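Local coordinates for NADH dehydrogenase (Methanothermobacter marburgensis, PDB 4R81), which probably catalyses the FMN-dependent oxidation of NADH or NADPH with a quinone as electron acceptor, at residues R58-A64 / W108-Y114; F18-V22 / R185-L189. All blocks are in the same frame, centred on the assembly; numbering follows the deposited sequence.

Interaction 1. Residues R58-A64 / W108-Y114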
# COMPACT_ATOMS: atom_id res chain seq x y z
N ARG A 58 -4.18 8.35 -19.05
CA ARG A 58 -4.01 7.24 -19.97
C ARG A 58 -4.73 6.00 -19.45
O ARG A 58 -5.43 5.32 -20.20
CB ARG A 58 -2.51 6.96 -20.18
CG ARG A 58 -2.18 5.94 -21.28
CD ARG A 58 -1.96 4.55 -20.71
NE ARG A 58 -1.61 3.56 -21.74
CZ ARG A 58 -1.84 2.25 -21.62
NH1 ARG A 58 -2.42 1.77 -20.52
NH2 ARG A 58 -1.50 1.43 -22.60
N GLU A 59 -4.56 5.72 -18.17
CA GLU A 59 -5.20 4.56 -17.55
C GLU A 59 -6.73 4.67 -17.53
O GLU A 59 -7.43 3.69 -17.82
CB GLU A 59 -4.65 4.34 -16.14
CG GLU A 59 -3.16 4.05 -16.14
CD GLU A 59 -2.80 2.85 -16.99
OE1 GLU A 59 -3.38 1.76 -16.76
OE2 GLU A 59 -1.96 2.99 -17.91
N ILE A 60 -7.24 5.85 -17.20
CA ILE A 60 -8.69 6.07 -17.16
C ILE A 60 -9.32 5.97 -18.55
O ILE A 60 -10.47 5.53 -18.68
CB ILE A 60 -9.03 7.44 -16.52
CG1 ILE A 60 -8.73 7.40 -15.02
CG2 ILE A 60 -10.49 7.82 -16.73
CD1 ILE A 60 -9.59 6.40 -14.24
N SER A 61 -8.56 6.34 -19.57
CA SER A 61 -9.05 6.32 -20.94
C SER A 61 -9.37 4.90 -21.39
O SER A 61 -10.25 4.68 -22.23
CB SER A 61 -8.03 6.95 -21.90
OG SER A 61 -7.00 6.03 -22.23
N GLN A 62 -8.65 3.93 -20.83
CA GLN A 62 -8.83 2.52 -21.14
C GLN A 62 -8.67 2.24 -22.63
O GLN A 62 -9.55 1.67 -23.28
CB GLN A 62 -10.18 2.00 -20.59
CG GLN A 62 -10.34 2.27 -19.10
CD GLN A 62 -11.29 1.31 -18.41
OE1 GLN A 62 -12.23 0.80 -19.02
NE2 GLN A 62 -11.05 1.05 -17.13
N GLU A 63 -7.53 2.68 -23.15
CA GLU A 63 -7.11 2.39 -24.51
C GLU A 63 -5.86 1.51 -24.42
O GLU A 63 -4.81 1.98 -24.00
CB GLU A 63 -6.77 3.68 -25.25
CG GLU A 63 -7.94 4.63 -25.43
CD GLU A 63 -9.03 4.06 -26.31
OE1 GLU A 63 -8.71 3.19 -27.15
OE2 GLU A 63 -10.21 4.47 -26.16
N ALA A 64 -5.99 0.25 -24.81
CA ALA A 64 -4.90 -0.72 -24.66
C ALA A 64 -3.66 -0.36 -25.47
O ALA A 64 -2.54 -0.73 -25.11
CB ALA A 64 -5.39 -2.12 -25.02
N TRP A 108 1.14 -2.11 -13.60
CA TRP A 108 -0.03 -2.91 -13.93
C TRP A 108 -1.01 -2.07 -14.76
O TRP A 108 -2.04 -1.61 -14.27
CB TRP A 108 -0.72 -3.40 -12.65
CG TRP A 108 -0.25 -4.72 -12.01
CD1 TRP A 108 -0.84 -5.33 -10.95
CD2 TRP A 108 0.87 -5.57 -12.39
NE1 TRP A 108 -0.17 -6.49 -10.63
CE2 TRP A 108 0.88 -6.66 -11.49
CE3 TRP A 108 1.87 -5.51 -13.37
CZ2 TRP A 108 1.83 -7.69 -11.56
CZ3 TRP A 108 2.81 -6.53 -13.44
CH2 TRP A 108 2.79 -7.60 -12.53
N THR A 109 -0.68 -1.87 -16.04
CA THR A 109 -1.39 -0.91 -16.88
C THR A 109 -2.56 -1.50 -17.65
O THR A 109 -2.61 -2.71 -17.90
CB THR A 109 -0.43 -0.24 -17.88
OG1 THR A 109 0.28 -1.24 -18.61
CG2 THR A 109 0.57 0.61 -17.14
N TYR A 110 -3.51 -0.65 -18.01
CA TYR A 110 -4.65 -1.09 -18.80
C TYR A 110 -4.15 -1.59 -20.15
O TYR A 110 -3.33 -0.94 -20.81
CB TYR A 110 -5.68 0.02 -18.99
CG TYR A 110 -6.90 -0.47 -19.71
CD1 TYR A 110 -6.96 -0.48 -21.10
CD2 TYR A 110 -7.99 -0.98 -19.00
CE1 TYR A 110 -8.06 -0.97 -21.76
CE2 TYR A 110 -9.09 -1.46 -19.66
CZ TYR A 110 -9.13 -1.45 -21.04
OH TYR A 110 -10.23 -1.93 -21.70
N GLY A 111 -4.65 -2.76 -20.56
CA GLY A 111 -4.23 -3.37 -21.81
C GLY A 111 -3.12 -4.38 -21.61
O GLY A 111 -2.81 -5.16 -22.51
N TYR A 112 -2.52 -4.38 -20.42
CA TYR A 112 -1.44 -5.29 -20.08
C TYR A 112 -1.82 -6.21 -18.92
O TYR A 112 -1.91 -7.43 -19.08
CB TYR A 112 -0.17 -4.51 -19.72
CG TYR A 112 1.00 -5.37 -19.30
CD1 TYR A 112 1.65 -6.18 -20.22
CD2 TYR A 112 1.46 -5.37 -17.99
CE1 TYR A 112 2.74 -6.96 -19.84
CE2 TYR A 112 2.53 -6.14 -17.60
CZ TYR A 112 3.16 -6.94 -18.53
OH TYR A 112 4.23 -7.72 -18.15
N ALA A 113 -2.04 -5.62 -17.75
CA ALA A 113 -2.38 -6.38 -16.54
C ALA A 113 -3.87 -6.70 -16.45
O ALA A 113 -4.27 -7.65 -15.78
CB ALA A 113 -1.92 -5.64 -15.29
N TYR A 114 -4.69 -5.88 -17.11
CA TYR A 114 -6.13 -6.08 -17.10
C TYR A 114 -6.75 -5.32 -18.27
O TYR A 114 -6.21 -4.31 -18.70
CB TYR A 114 -6.74 -5.60 -15.78
CG TYR A 114 -6.72 -4.10 -15.56
CD1 TYR A 114 -5.56 -3.44 -15.15
CD2 TYR A 114 -7.88 -3.34 -15.73
CE1 TYR A 114 -5.55 -2.07 -14.94
CE2 TYR A 114 -7.87 -1.96 -15.53
CZ TYR A 114 -6.70 -1.34 -15.13
OH TYR A 114 -6.70 0.02 -14.92
O HOH W 1 -0.76 -1.24 -21.35
O HOH W 2 -8.57 1.90 -16.02
O HOH W 3 -4.56 1.36 -14.36
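Tyr110 is held through both its backbone and its ring by the end of helix 53-61, joining this helix to the loop that follows helix 98-107 in the flavodoxin-like fold. The tight part lies around the Tyr110 backbone. Its N donates to Glu59 OE1 at 2.7 Å, on the syn lone pair and nearly straight (162°). Its O takes Arg58 NH1 at 2.9 Å, in the carbonyl plane and at the guanidinium edge. Arg58 NH1 also forms a salt bridge with Glu59 OE2, 2.9 Å away, so the two side chains brace each other while holding the backbone N and O of one residue, Tyr110. With Tyr110 CG anti to the backbone N (chi1 -175°), the ring extends to Gln62, whose CB sits over its face in a CH-pi contact, 3.7 Å from the ring centroid. Gln62 has positive phi where the helix stops; the two side chains cross at about a right angle, yet the Gln62 amide plane lies only 19° from the ring plane. Were Tyr110 an alanine, the backbone bonds could remain, but Gln62 CB would probably lose the ring face it lies on, leaving a gap at the helix end. Toward the solvent side exposed Ala64 still sits close: its CB is 3.6 Å from Gly111 CA, and a side chain on Gly111 would collide with Ala64 CA. Pro179 of the second subunit packs on Gln62, and FMN touches Ile60. Three waters line the looser side: one adds to the direct Arg58-Tyr110 bond, joining Arg58 NH2, Thr109 OG1 and Tyr110 O; a second joins Glu59 O, Gln62 NE2 and Tyr114 OH. A third donates a hydrogen bond to Glu59 OE1 (2.7 Å) and lies 2.6 Å from Tyr114 OH, bridging atoms 4.2 Å apart.

Interaction 2. Residues F18-V22 / R185-L189. With FMN (flavin mononucleotide), chain E.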
# COMPACT_ATOMS: atom_id res chain seq x y z
N PHE A 18 17.52 -7.08 6.71
CA PHE A 18 17.16 -8.48 6.66
C PHE A 18 16.61 -8.84 5.28
O PHE A 18 16.88 -9.92 4.76
CB PHE A 18 16.17 -8.84 7.76
CG PHE A 18 15.77 -10.29 7.76
CD1 PHE A 18 16.71 -11.29 8.02
CD2 PHE A 18 14.46 -10.65 7.52
CE1 PHE A 18 16.33 -12.63 8.03
CE2 PHE A 18 14.08 -11.98 7.51
CZ PHE A 18 15.01 -12.97 7.77
N SER A 19 15.86 -7.92 4.67
CA SER A 19 15.28 -8.18 3.36
C SER A 19 16.36 -8.50 2.32
O SER A 19 16.17 -9.34 1.44
CB SER A 19 14.42 -6.99 2.91
OG SER A 19 13.21 -6.93 3.66
N ARG A 20 17.50 -7.82 2.43
CA ARG A 20 18.63 -8.09 1.55
C ARG A 20 19.17 -9.51 1.73
O ARG A 20 19.52 -10.18 0.76
CB ARG A 20 19.74 -7.06 1.78
CG ARG A 20 20.93 -7.22 0.86
CD ARG A 20 20.68 -6.52 -0.46
NE ARG A 20 20.35 -5.11 -0.28
CZ ARG A 20 20.03 -4.29 -1.27
NH1 ARG A 20 19.99 -4.75 -2.51
NH2 ARG A 20 19.73 -3.01 -1.03
N GLU A 21 19.21 -9.98 2.98
CA GLU A 21 19.63 -11.35 3.24
C GLU A 21 18.60 -12.34 2.72
O GLU A 21 18.95 -13.44 2.27
CB GLU A 21 19.86 -11.56 4.74
CG GLU A 21 20.87 -10.59 5.34
CD GLU A 21 21.12 -10.87 6.81
OE1 GLU A 21 21.68 -11.94 7.12
OE2 GLU A 21 20.74 -10.03 7.65
N VAL A 22 17.33 -11.95 2.78
CA VAL A 22 16.25 -12.76 2.23
C VAL A 22 16.42 -12.91 0.73
O VAL A 22 16.27 -14.02 0.19
CB VAL A 22 14.87 -12.16 2.58
CG1 VAL A 22 13.76 -12.84 1.76
CG2 VAL A 22 14.61 -12.31 4.06
N ARG A 185 15.81 -15.17 12.68
CA ARG A 185 16.57 -14.88 11.48
C ARG A 185 16.96 -16.13 10.68
O ARG A 185 16.71 -16.21 9.48
CB ARG A 185 17.81 -14.06 11.82
CG ARG A 185 18.49 -13.49 10.61
CD ARG A 185 19.88 -13.01 10.94
NE ARG A 185 20.75 -13.14 9.78
CZ ARG A 185 22.07 -13.02 9.84
NH1 ARG A 185 22.66 -12.77 11.00
NH2 ARG A 185 22.79 -13.16 8.73
N GLU A 186 17.56 -17.11 11.35
CA GLU A 186 18.06 -18.28 10.65
C GLU A 186 16.94 -19.12 10.04
O GLU A 186 17.07 -19.62 8.92
CB GLU A 186 18.93 -19.14 11.57
CG GLU A 186 20.21 -19.59 10.91
CD GLU A 186 20.94 -18.44 10.24
OE1 GLU A 186 21.31 -18.59 9.05
OE2 GLU A 186 21.13 -17.39 10.89
N ILE A 187 15.85 -19.28 10.77
CA ILE A 187 14.75 -20.09 10.28
C ILE A 187 14.07 -19.40 9.09
O ILE A 187 13.67 -20.06 8.13
CB ILE A 187 13.75 -20.43 11.43
CG1 ILE A 187 12.59 -21.27 10.93
CG2 ILE A 187 13.22 -19.17 12.10
CD1 ILE A 187 11.62 -21.60 12.04
N ASN A 188 13.97 -18.08 9.14
CA ASN A 188 13.36 -17.36 8.03
C ASN A 188 14.20 -17.40 6.76
O ASN A 188 13.65 -17.47 5.66
CB ASN A 188 13.01 -15.92 8.44
CG ASN A 188 11.77 -15.86 9.31
OD1 ASN A 188 10.96 -16.79 9.29
ND2 ASN A 188 11.62 -14.79 10.07
N LEU A 189 15.52 -17.35 6.91
CA LEU A 189 16.42 -17.47 5.77
C LEU A 189 16.36 -18.88 5.18
O LEU A 189 16.50 -19.07 3.98
CB LEU A 189 17.86 -17.10 6.16
CG LEU A 189 18.10 -15.63 6.51
CD1 LEU A 189 19.57 -15.36 6.81
CD2 LEU A 189 17.62 -14.71 5.40
N1 FMN E . 5.96 -5.06 11.18
C2 FMN E . 4.71 -5.63 11.20
O2 FMN E . 4.58 -6.78 11.61
N3 FMN E . 3.60 -4.93 10.77
C4 FMN E . 3.74 -3.64 10.30
O4 FMN E . 2.75 -3.04 9.91
C4A FMN E . 5.00 -3.04 10.27
N5 FMN E . 5.17 -1.75 9.83
C5A FMN E . 6.42 -1.18 9.79
C6 FMN E . 6.58 0.12 9.32
C7 FMN E . 7.85 0.71 9.29
C7M FMN E . 8.02 2.11 8.77
C8 FMN E . 8.96 -0.01 9.73
C8M FMN E . 10.33 0.61 9.71
C9 FMN E . 8.79 -1.31 10.21
C9A FMN E . 7.53 -1.90 10.24
N10 FMN E . 7.36 -3.19 10.71
C10 FMN E . 6.11 -3.76 10.72
C1' FMN E . 8.53 -4.01 11.16
C2' FMN E . 9.22 -4.46 9.87
O2' FMN E . 8.43 -5.36 9.12
C3' FMN E . 10.61 -5.00 10.16
O3' FMN E . 11.41 -3.88 10.51
C4' FMN E . 11.20 -5.68 8.93
O4' FMN E . 10.51 -6.87 8.61
C5' FMN E . 12.67 -6.00 9.12
O5' FMN E . 13.17 -6.34 7.84
P FMN E . 14.25 -5.36 7.16
O1P FMN E . 15.51 -5.42 8.00
O2P FMN E . 14.54 -5.84 5.76
O3P FMN E . 13.70 -3.96 7.17
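Arg185 lays its CG against the Phe18 ring, 3.5 Å from CE1, where helix 185-197 begins beside helix 18-32 of the flavodoxin-like fold. The two short segments run in roughly the same direction, 37° apart, with axes 10.6 Å from each other. Arg185 then extends past the ring toward Glu21, and the carboxylate and guanidinium form a salt bridge; the modelled separation is too short to trust, so its exact geometry is doubtful. One turn on, Asn188 brings CB to the edge of the same ring, 3.6 Å from Phe18 CZ, while its ND2 turns to Gly175 O. Leu189 follows with CD2 lodged between the helices, 3.6 Å from Phe18 CE1 and 4.1 Å from Val22 CG2, close to the Glu21 backbone as well. Phe18 reaches all three residues because its CG stands anti to the backbone N (chi1 -180°), which swings the ring toward helix 185-197; Val22 CG2 lies over one face. Met177 and Ser135 add to the packing round the ring. The start of helix 18-32 holds the FMN phosphate: Phe18 N donates to O1P at 2.9 Å, and Ser19 uses both N and OG, each 2.7 Å from O2P. Phe18 thus has two roles, its amide serving the phosphate and its ring the neighbouring helix. The chemistry implies a division of labour: apolar contacts pack the first turn of helix 18-32 against helix 185-197, while two backbone N-H groups and the Ser19 hydroxyl, probably aided by the helix dipole, hold the anionic phosphate.

The two contacts lie on opposite sides of the chain's centre, with their centres 36 Å apart and nearest atoms about 19 Å apart, and interaction 1 is nested in sequence inside the loop closed by interaction 2. What relates them is FMN. Interaction 2 lies at the phosphate end of one cofactor, which is also hydrogen-bonded to Tyr56 OH of the second subunit. Interaction 1 begins two residues after Tyr56 in the same helix, 53-61, and its Glu59 side chain comes within about 4 Å of a bound FMN (nearest atoms), consistent with a dimer in which 58-64 borders the flavin held by the start of helix 18-32 of the partner subunit. Each site would then draw on both regions.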